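Local coordinates for hypothetical Membrane Spanning Protein (PDB 2FB5) that condenses two ATP molecules into the second messenger cyclic di-AMP as a diadenylate cyclase needed for efficient spore formation, at residues Tyr64-Gln67 / Ala68-Pro72; Glu102-Glu105 / Ala106-Thr110; Ala116-Ala120 / Pro121-Ser125. All blocks are in the same frame, centred on the assembly; numbering follows the deposited sequence.

Interaction 1 (Tyr64-Gln67 / Ala68-Pro72); sequences YYIQ and AYLSP
Ile66 and Leu70, one turn apart near the C-terminal end of helix 47-70, lie side by side with Ile66 CG2 4.1 Å from Leu70 CD1. This is the densely covered side of the contact: both are buried, Ile66 against Phe194 and Leu70 against Leu181 of the sheet. The tyrosine side faces solvent. Tyr65 is exposed, and its ring runs beside that of Tyr69, pointing the same way, with planes at 30° but slid so far apart that they barely overlap; even so, Tyr65 CD1 comes 3.6 Å from Tyr69 CZ. Tyr64, its CG anti to the backbone N (chi1 167°), carries its ring forward alongside the next turn, where Ala68 CB makes a CH-pi contact over one face, toward the rim, 4.3 Å from the ring centroid. Near the C-terminal end of the helix, Gln67 O accepts two bonds from opposite faces of its carbonyl plane, Ser71 N at 3.0 Å and Ser71 OG at 2.8 Å. The Gln67 side chain bends at chi2, and NE2 passes 3.4 Å from Ser71 CB on its way to Glu7 of helix 4-35. The serine hydroxyl thus adds a second donor to this carbonyl, while the glutamine amide joins the two long helices through a polar bond.

Interaction 2 (Glu102-Glu105 / Ala106-Thr110); sequences ETLE and ALIQT
Leu104 and Leu107 close a type I beta turn with Glu105 and Ala106 at its corners, in the loop between strands 94-98 and 112-117. Leu104 O is the main acceptor. Leu107 N reaches it at 2.9 Å from well above the carbonyl plane, 55° out of it, and Ile108 N adds a weak bond at 3.1 Å, so the turn runs on by one residue. Ala106 N, at a corner, is satisfied by a water that accepts from it at 3.1 Å and donates to Thr103 O at 2.9 Å, bridging Ala106, across one face of the turn, to the residue before it. The Glu105 side chain is bent at chi2 and folds back; its OE2 takes a weak bond from Thr103 OG1 at 3.2 Å. Neighbouring parts of the domain supply further partners: Glu102 N donates to Asp179 OD1, and the Gln109 backbone bonds to Ile151. Beneath these polar groups the side chains of Leu104 and Ile108 cross obliquely and are buried, Ile108 against Leu174 of helix 166-175. Leu107 touches that same helix residue, but its CD1 is only loosely set against Leu104 CD2, at 4.3 Å. The closer apolar approach is that of Ile108 CD1 to Leu104 CB, at 3.8 Å.

Interaction 3 (Ala116-Ala120 / Pro121-Ser125); sequences AHLTA and PLLES
The backbone leaves strand 112-117 in extended form, stays extended through Leu118 and Thr119 (phi/psi of Thr119 -135°/159°), and turns helical at Ala120. Thr119 is therefore the N-cap of helix 120-126. Its carbonyl accepts from Leu123 N at 3.2 Å in a nearly straight bond, and Ala120 O then takes Glu124 N at 2.9 Å, the first bonds of the regular helical pattern. Pro121 sits in the first turn, where its lack of an N-H costs the helix nothing; its CD is held 3.5 Å from Ala120 CB, a tight spacing between adjacent residues. Thr119 OG1 lies between its own backbone N and carbonyl carbon (chi1 57°), which turns it toward the helix, and there it accepts from Leu122 N at 3.2 Å. This N-cap bond closes the first turn of the helix just where the chain has left strand 112-117, an outermost strand of this chain's mixed sheet in the DisA-type nucleotide-binding domain. Leu122 sends its side chain back along the incoming chain, CD2 resting 3.6 Å from Ala116 CB and close to His117 O. On the buried side Leu118 and Leu123 lean obliquely on each other, Leu118 CD2 3.9 Å from Leu123 CD1, and both reach Ile145 of the neighbouring strand, while Leu118 also packs on Phe79 and Ile80 of helix 77-90. Glu124 extends alongside the first turn, its CG 3.3 Å from Ala120 O, and its carboxylate pairs with helix 77-90: OE1 forms a salt bridge to Arg90, and OE2 a hydrogen bond with His86.

From the N terminus the three contacts follow in series, none nesting in or crossing another, and each closes only a turn of a few residues. Interaction 1 comes first, at the end of helix 47-70, where this helix, with helix 4-35 on it, meets strands 181-185 and 192-196 of the cyclase domain. Interaction 2 turns the chain in the loop between strands 94-98 and 112-117, beside helix 166-175. Interaction 3 starts in the last residues of strand 112-117 and passes the chain into helix 120-126, against helix 77-90. Their centres stand 20 to 22 Å apart and none touches another: interaction 1 ties the N-terminal helices to the sheet, interactions 2 and 3 tie loop and helix to it farther along.

Interaction 1 (Tyr64-Gln67 / Ala68-Pro72)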
# COMPACT_ATOMS: atom_id res chain seq x y z
N TYR A 64 -18.34 4.30 1.05
CA TYR A 64 -16.98 4.07 0.56
C TYR A 64 -16.01 5.15 1.05
O TYR A 64 -14.95 4.83 1.59
CB TYR A 64 -16.92 3.96 -0.98
CG TYR A 64 -15.49 4.04 -1.47
CD1 TYR A 64 -14.61 2.98 -1.27
CD2 TYR A 64 -15.01 5.19 -2.08
CE1 TYR A 64 -13.29 3.06 -1.68
CE2 TYR A 64 -13.68 5.28 -2.49
CZ TYR A 64 -12.84 4.21 -2.29
OH TYR A 64 -11.54 4.29 -2.69
N TYR A 65 -16.36 6.41 0.84
CA TYR A 65 -15.43 7.48 1.24
C TYR A 65 -15.21 7.58 2.75
O TYR A 65 -14.09 7.83 3.18
CB TYR A 65 -15.81 8.82 0.62
CG TYR A 65 -15.52 8.85 -0.86
CD1 TYR A 65 -14.19 8.84 -1.32
CD2 TYR A 65 -16.54 8.84 -1.80
CE1 TYR A 65 -13.91 8.85 -2.68
CE2 TYR A 65 -16.26 8.84 -3.18
CZ TYR A 65 -14.95 8.85 -3.60
OH TYR A 65 -14.64 8.87 -4.95
N ILE A 66 -16.26 7.39 3.54
CA ILE A 66 -16.11 7.42 5.01
C ILE A 66 -15.11 6.33 5.40
O ILE A 66 -14.17 6.59 6.14
CB ILE A 66 -17.48 7.29 5.75
CG1 ILE A 66 -18.35 8.55 5.60
CG2 ILE A 66 -17.30 6.91 7.24
CD1 ILE A 66 -17.64 9.89 5.87
N GLN A 67 -15.30 5.13 4.84
CA GLN A 67 -14.40 4.00 5.08
C GLN A 67 -12.95 4.27 4.63
O GLN A 67 -12.02 4.02 5.39
CB GLN A 67 -14.96 2.72 4.43
CG GLN A 67 -14.02 1.49 4.40
CD GLN A 67 -13.66 0.93 5.77
OE1 GLN A 67 -14.35 1.19 6.77
NE2 GLN A 67 -12.58 0.14 5.82
N ALA A 68 -12.78 4.77 3.41
CA ALA A 68 -11.46 5.01 2.84
C ALA A 68 -10.71 6.14 3.56
O ALA A 68 -9.51 6.03 3.81
CB ALA A 68 -11.56 5.30 1.33
N TYR A 69 -11.43 7.21 3.89
CA TYR A 69 -10.82 8.37 4.55
C TYR A 69 -10.63 8.23 6.06
O TYR A 69 -9.72 8.84 6.62
CB TYR A 69 -11.64 9.63 4.29
CG TYR A 69 -11.66 10.10 2.85
CD1 TYR A 69 -10.57 9.88 1.99
CD2 TYR A 69 -12.76 10.79 2.35
CE1 TYR A 69 -10.60 10.33 0.66
CE2 TYR A 69 -12.80 11.24 1.04
CZ TYR A 69 -11.72 11.01 0.20
OH TYR A 69 -11.76 11.46 -1.11
N LEU A 70 -11.49 7.45 6.71
CA LEU A 70 -11.47 7.36 8.17
C LEU A 70 -10.92 6.05 8.76
O LEU A 70 -10.41 6.07 9.88
CB LEU A 70 -12.86 7.67 8.78
CG LEU A 70 -13.50 9.04 8.52
CD1 LEU A 70 -14.75 9.25 9.41
CD2 LEU A 70 -12.51 10.20 8.72
N SER A 71 -10.99 4.94 8.03
CA SER A 71 -10.60 3.66 8.64
C SER A 71 -9.17 3.60 9.18
O SER A 71 -8.94 2.90 10.16
CB SER A 71 -10.90 2.45 7.73
OG SER A 71 -10.01 2.44 6.62
N PRO A 72 -8.20 4.30 8.55
CA PRO A 72 -6.86 4.30 9.13
C PRO A 72 -6.73 5.09 10.43
O PRO A 72 -5.71 4.97 11.12
CB PRO A 72 -6.00 4.97 8.05
CG PRO A 72 -6.81 4.95 6.82
CD PRO A 72 -8.22 5.05 7.27

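Interaction 2 (Glu102-Glu105 / Ala106-Thr110)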
# COMPACT_ATOMS: atom_id res chain seq x y z
N GLU A 102 -2.60 14.66 10.90
CA GLU A 102 -2.05 15.88 11.47
C GLU A 102 -2.72 16.28 12.79
O GLU A 102 -3.95 16.22 12.93
CB GLU A 102 -2.11 17.02 10.45
CG GLU A 102 -1.37 16.70 9.17
CD GLU A 102 -1.66 17.65 8.01
OE1 GLU A 102 -2.29 18.72 8.22
OE2 GLU A 102 -1.24 17.32 6.88
N THR A 103 -1.90 16.69 13.76
CA THR A 103 -2.41 17.10 15.08
C THR A 103 -3.05 18.48 15.00
O THR A 103 -2.67 19.31 14.17
CB THR A 103 -1.33 17.03 16.20
OG1 THR A 103 -0.34 18.04 15.98
CG2 THR A 103 -0.66 15.64 16.24
N LEU A 104 -4.02 18.74 15.88
CA LEU A 104 -4.92 19.87 15.70
C LEU A 104 -4.97 20.86 16.86
O LEU A 104 -5.73 21.83 16.80
CB LEU A 104 -6.33 19.33 15.44
CG LEU A 104 -6.46 18.37 14.25
CD1 LEU A 104 -7.84 17.74 14.21
CD2 LEU A 104 -6.16 19.13 12.94
N GLU A 105 -4.15 20.64 17.89
CA GLU A 105 -4.24 21.44 19.12
C GLU A 105 -3.92 22.93 18.92
O GLU A 105 -4.43 23.77 19.66
CB GLU A 105 -3.38 20.83 20.24
CG GLU A 105 -1.89 21.12 20.13
CD GLU A 105 -1.22 20.39 18.97
OE1 GLU A 105 -0.21 20.89 18.45
OE2 GLU A 105 -1.73 19.31 18.57
N ALA A 106 -3.09 23.26 17.94
CA ALA A 106 -2.78 24.67 17.66
C ALA A 106 -3.88 25.36 16.85
O ALA A 106 -3.92 26.58 16.76
CB ALA A 106 -1.44 24.80 16.97
N LEU A 107 -4.77 24.56 16.25
CA LEU A 107 -5.80 25.09 15.36
C LEU A 107 -7.20 25.17 15.99
O LEU A 107 -8.07 25.90 15.50
CB LEU A 107 -5.87 24.25 14.08
CG LEU A 107 -4.65 24.26 13.16
CD1 LEU A 107 -4.78 23.16 12.12
CD2 LEU A 107 -4.52 25.62 12.48
N ILE A 108 -7.40 24.38 17.05
CA ILE A 108 -8.70 24.28 17.70
C ILE A 108 -8.61 24.93 19.08
O ILE A 108 -7.69 24.63 19.84
CB ILE A 108 -9.12 22.79 17.83
CG1 ILE A 108 -9.41 22.19 16.44
CG2 ILE A 108 -10.30 22.63 18.80
CD1 ILE A 108 -9.79 20.66 16.45
N GLN A 109 -9.54 25.82 19.38
CA GLN A 109 -9.63 26.34 20.73
C GLN A 109 -10.61 25.46 21.52
O GLN A 109 -11.79 25.37 21.18
CB GLN A 109 -10.07 27.81 20.73
CG GLN A 109 -9.11 28.73 19.96
CD GLN A 109 -9.68 29.18 18.62
OE1 GLN A 109 -10.47 30.12 18.57
NE2 GLN A 109 -9.28 28.51 17.53
N THR A 110 -10.09 24.81 22.56
CA THR A 110 -10.86 23.82 23.31
C THR A 110 -12.01 24.46 24.09
O THR A 110 -11.83 25.49 24.74
CB THR A 110 -9.95 23.02 24.27
OG1 THR A 110 -8.91 22.40 23.52
CG2 THR A 110 -10.74 21.92 25.01
O HOH W 1 -2.28 21.94 15.21

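Interaction 3 (Ala116-Ala120 / Pro121-Ser125)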
# COMPACT_ATOMS: atom_id res chain seq x y z
N ALA A 116 -13.57 11.13 26.53
CA ALA A 116 -14.60 10.09 26.76
C ALA A 116 -14.58 8.97 25.74
O ALA A 116 -14.18 9.17 24.59
CB ALA A 116 -15.99 10.73 26.75
N HIS A 117 -15.07 7.80 26.14
CA HIS A 117 -15.36 6.71 25.23
C HIS A 117 -16.39 7.22 24.22
O HIS A 117 -17.43 7.77 24.58
CB HIS A 117 -15.87 5.49 26.03
CG HIS A 117 -16.32 4.34 25.19
ND1 HIS A 117 -15.53 3.75 24.23
CD2 HIS A 117 -17.48 3.62 25.21
CE1 HIS A 117 -16.19 2.74 23.67
NE2 HIS A 117 -17.37 2.65 24.25
N LEU A 118 -16.08 7.06 22.93
CA LEU A 118 -16.99 7.51 21.88
C LEU A 118 -18.10 6.50 21.71
O LEU A 118 -17.84 5.33 21.43
CB LEU A 118 -16.26 7.67 20.55
CG LEU A 118 -17.04 8.26 19.36
CD1 LEU A 118 -16.07 8.81 18.35
CD2 LEU A 118 -17.97 7.25 18.68
N THR A 119 -19.35 6.96 21.90
CA THR A 119 -20.52 6.13 21.59
C THR A 119 -21.49 7.03 20.85
O THR A 119 -21.39 8.25 20.94
CB THR A 119 -21.27 5.64 22.84
OG1 THR A 119 -21.67 6.76 23.65
CG2 THR A 119 -20.44 4.65 23.66
N ALA A 120 -22.42 6.43 20.11
CA ALA A 120 -23.46 7.22 19.47
C ALA A 120 -24.35 7.99 20.46
O ALA A 120 -24.54 9.19 20.28
CB ALA A 120 -24.28 6.36 18.48
N PRO A 121 -24.89 7.33 21.52
CA PRO A 121 -25.66 8.15 22.48
C PRO A 121 -24.91 9.40 22.99
O PRO A 121 -25.52 10.46 23.14
CB PRO A 121 -25.93 7.18 23.63
CG PRO A 121 -26.02 5.82 22.95
CD PRO A 121 -24.94 5.89 21.88
N LEU A 122 -23.61 9.30 23.25
CA LEU A 122 -22.90 10.46 23.76
C LEU A 122 -22.78 11.58 22.71
O LEU A 122 -22.97 12.77 23.01
CB LEU A 122 -21.53 10.07 24.34
CG LEU A 122 -20.65 11.23 24.83
CD1 LEU A 122 -21.37 12.10 25.87
CD2 LEU A 122 -19.34 10.70 25.40
N LEU A 123 -22.48 11.21 21.47
CA LEU A 123 -22.40 12.22 20.40
C LEU A 123 -23.76 12.89 20.24
O LEU A 123 -23.85 14.11 20.06
CB LEU A 123 -21.97 11.58 19.08
CG LEU A 123 -20.51 11.13 18.93
CD1 LEU A 123 -20.36 10.24 17.71
CD2 LEU A 123 -19.61 12.36 18.82
N GLU A 124 -24.83 12.10 20.30
CA GLU A 124 -26.17 12.65 20.11
C GLU A 124 -26.58 13.55 21.27
O GLU A 124 -27.26 14.55 21.06
CB GLU A 124 -27.20 11.53 19.90
CG GLU A 124 -27.00 10.73 18.61
CD GLU A 124 -27.87 9.47 18.59
OE1 GLU A 124 -29.01 9.55 19.09
OE2 GLU A 124 -27.43 8.42 18.09
N SER A 125 -26.16 13.19 22.48
CA SER A 125 -26.41 13.98 23.67
C SER A 125 -25.70 15.34 23.58
O SER A 125 -26.28 16.39 23.89
CB SER A 125 -25.95 13.19 24.90
OG SER A 125 -26.09 13.95 26.08